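Local atomic coordinates of response regulator (Vibrio cholerae O1 biovar El Tor, PDB entry 7KPO), a protein that probably binds DNA as the DNA-binding domain of the sensor histidine kinase ChiS, thought to control genes for chitin use. Residues A[17-22]-A[78-83]. Sequence-based numbering, arbitrary orientation. Where two conformers were deposited one is given.
Sequences TSALNY and DYILEH
Ala19 of helix 2-27 faces Ile80 of helix 70-83 where segments 17-22 and 78-83 run in nearly the same direction, their local axes 9.9 Å apart at closest approach and inclined by 29°. The two CA atoms lie 6.7 Å from each other, and the contact is made by carbon atoms packing on each other and on the backbone of the first helix. Ile80 does most of the work, its CB directed toward the other helix and its two branches spread over one turn of it. With CG2 anti to its backbone N, the isoleucine sends this methyl to the carbonyl oxygen of Ala19, CG2 to O 3.5 Å, while the longer branch puts CD1 3.8 Å from the CB of Ala19. CD1 also meets the end of Leu20, which leaves its own backbone pointing away but turns back far enough to bring CD2 to 4.4 Å from Ile80 CD1. On the other branch, the side chains of Tyr22 and Ile80 pass alongside each other, heading opposite ways, and Ile80 CG2 comes up to the ring at its edge, close to the ring plane, 4.0 Å from Tyr22 CD2. Leu81 approaches the same ring obliquely, its CD2 4.5 Å from Tyr22 CE2. With CG anti to the backbone N (chi1 180°), the tyrosine ring starts out beside the carbonyl carbon, and its OH is hydrogen-bonded to the backbone O of Glu86, in the connection between helices 70-83 and 89-106. Phe34 of helix 31-38 packs on both Leu20 and Ile80, and Ile94 of helix 89-106 on Tyr22. The small Ala19 opposite a branched isoleucine is plain helix-helix packing, joining the long N-terminal helix to helix 70-83 in the buried core of this predominantly helical DNA-binding domain.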
loop_
_atom_site.group_PDB
_atom_site.type_symbol
_atom_site.label_atom_id
_atom_site.label_comp_id
_atom_site.label_asym_id
_atom_site.label_seq_id
_atom_site.Cartn_x
_atom_site.Cartn_y
_atom_site.Cartn_z
ATOM N N THR A 17 4.619 5.069 15.920
ATOM C CA THR A 17 6.052 4.864 16.067
ATOM C C THR A 17 6.568 4.001 14.910
ATOM O O THR A 17 7.608 4.336 14.329
ATOM C CB THR A 17 6.409 4.257 17.428
ATOM O OG1 THR A 17 5.774 2.992 17.595
ATOM C CG2 THR A 17 6.015 5.164 18.567
ATOM N N SER A 18 5.838 2.931 14.587
ATOM C CA SER A 18 6.233 2.027 13.477
ATOM C C SER A 18 6.287 2.816 12.170
ATOM O O SER A 18 7.276 2.704 11.425
ATOM C CB SER A 18 5.266 0.870 13.345
ATOM O OG SER A 18 5.328 0.008 14.468
ATOM N N ALA A 19 5.249 3.605 11.921
ATOM C CA ALA A 19 5.159 4.362 10.657
ATOM C C ALA A 19 6.310 5.367 10.561
ATOM O O ALA A 19 6.901 5.492 9.483
ATOM C CB ALA A 19 3.818 5.036 10.557
ATOM N N LEU A 20 6.613 6.072 11.649
ATOM C CA LEU A 20 7.712 7.074 11.589
ATOM C C LEU A 20 9.061 6.387 11.389
ATOM O O LEU A 20 9.881 6.922 10.643
ATOM C CB LEU A 20 7.713 7.932 12.852
ATOM C CG LEU A 20 6.697 9.065 12.846
ATOM C CD1 LEU A 20 6.619 9.720 14.208
ATOM C CD2 LEU A 20 7.038 10.096 11.777
ATOM N N ASN A 21 9.285 5.254 12.041
ATOM C CA ASN A 21 10.578 4.546 11.860
ATOM C C ASN A 21 10.721 4.130 10.392
ATOM O O ASN A 21 11.831 4.243 9.836
ATOM C CB ASN A 21 10.684 3.360 12.814
ATOM C CG ASN A 21 10.698 3.780 14.269
ATOM O OD1 ASN A 21 10.954 4.941 14.589
ATOM N ND2 ASN A 21 10.429 2.836 15.154
ATOM N N TYR A 22 9.627 3.669 9.786
ATOM C CA TYR A 22 9.628 3.245 8.365
ATOM C C TYR A 22 9.873 4.463 7.462
ATOM O O TYR A 22 10.705 4.391 6.550
ATOM C CB TYR A 22 8.308 2.526 8.101
ATOM C CG TYR A 22 8.106 2.021 6.700
ATOM C CD1 TYR A 22 8.778 0.905 6.233
ATOM C CD2 TYR A 22 7.183 2.620 5.863
ATOM C CE1 TYR A 22 8.562 0.420 4.953
ATOM C CE2 TYR A 22 6.954 2.149 4.583
ATOM C CZ TYR A 22 7.648 1.047 4.125
ATOM O OH TYR A 22 7.418 0.597 2.859
ATOM N N ASP A 78 -1.439 6.808 6.197
ATOM C CA ASP A 78 -1.718 6.804 4.734
ATOM C C ASP A 78 -0.639 7.595 3.982
ATOM O O ASP A 78 -0.195 7.136 2.921
ATOM C CB ASP A 78 -3.106 7.373 4.436
ATOM C CG ASP A 78 -4.256 6.486 4.884
ATOM O OD1 ASP A 78 -4.005 5.312 5.207
ATOM O OD2 ASP A 78 -5.392 6.988 4.922
ATOM N N TYR A 79 -0.233 8.745 4.517
ATOM C CA TYR A 79 0.787 9.590 3.846
ATOM C C TYR A 79 2.111 8.827 3.747
ATOM O O TYR A 79 2.753 8.795 2.678
ATOM C CB TYR A 79 0.986 10.899 4.609
ATOM C CG TYR A 79 1.964 11.834 3.951
ATOM C CD1 TYR A 79 3.325 11.721 4.178
ATOM C CD2 TYR A 79 1.528 12.821 3.082
ATOM C CE1 TYR A 79 4.229 12.572 3.568
ATOM C CE2 TYR A 79 2.420 13.680 2.464
ATOM C CZ TYR A 79 3.776 13.556 2.711
ATOM O OH TYR A 79 4.666 14.397 2.112
ATOM N N ILE A 80 2.522 8.229 4.861
ATOM C CA ILE A 80 3.806 7.474 4.895
ATOM C C ILE A 80 3.730 6.288 3.922
ATOM O O ILE A 80 4.694 6.088 3.162
ATOM C CB ILE A 80 4.140 7.095 6.348
ATOM C CG1 ILE A 80 4.496 8.373 7.117
ATOM C CG2 ILE A 80 5.247 6.054 6.400
ATOM C CD1 ILE A 80 4.579 8.217 8.614
ATOM N N LEU A 81 2.612 5.561 3.899
ATOM C CA LEU A 81 2.489 4.397 2.975
ATOM C C LEU A 81 2.401 4.884 1.514
ATOM O O LEU A 81 2.883 4.166 0.614
ATOM C CB LEU A 81 1.275 3.556 3.389
ATOM C CG LEU A 81 1.423 2.795 4.709
ATOM C CD1 LEU A 81 0.095 2.186 5.138
ATOM C CD2 LEU A 81 2.501 1.721 4.606
ATOM N N GLU A 82 1.857 6.079 1.284
ATOM C CA GLU A 82 1.747 6.654 -0.085
ATOM C C GLU A 82 3.146 6.972 -0.629
ATOM O O GLU A 82 3.379 6.743 -1.830
ATOM C CB GLU A 82 0.908 7.937 -0.049
ATOM C CG GLU A 82 0.774 8.636 -1.392
ATOM C CD GLU A 82 -0.015 7.874 -2.441
ATOM O OE1 GLU A 82 -0.837 7.017 -2.060
ATOM O OE2 GLU A 82 0.204 8.132 -3.640
ATOM N N HIS A 83 4.031 7.466 0.240
ATOM C CA HIS A 83 5.383 7.917 -0.187
ATOM C C HIS A 83 6.481 6.870 0.020
ATOM O O HIS A 83 7.552 7.041 -0.580
ATOM C CB HIS A 83 5.706 9.233 0.532
ATOM C CG HIS A 83 4.832 10.352 0.074
ATOM N ND1 HIS A 83 5.133 11.102 -1.046
ATOM C CD2 HIS A 83 3.654 10.823 0.539
ATOM C CE1 HIS A 83 4.189 12.002 -1.236
ATOM N NE2 HIS A 83 3.274 11.854 -0.280
#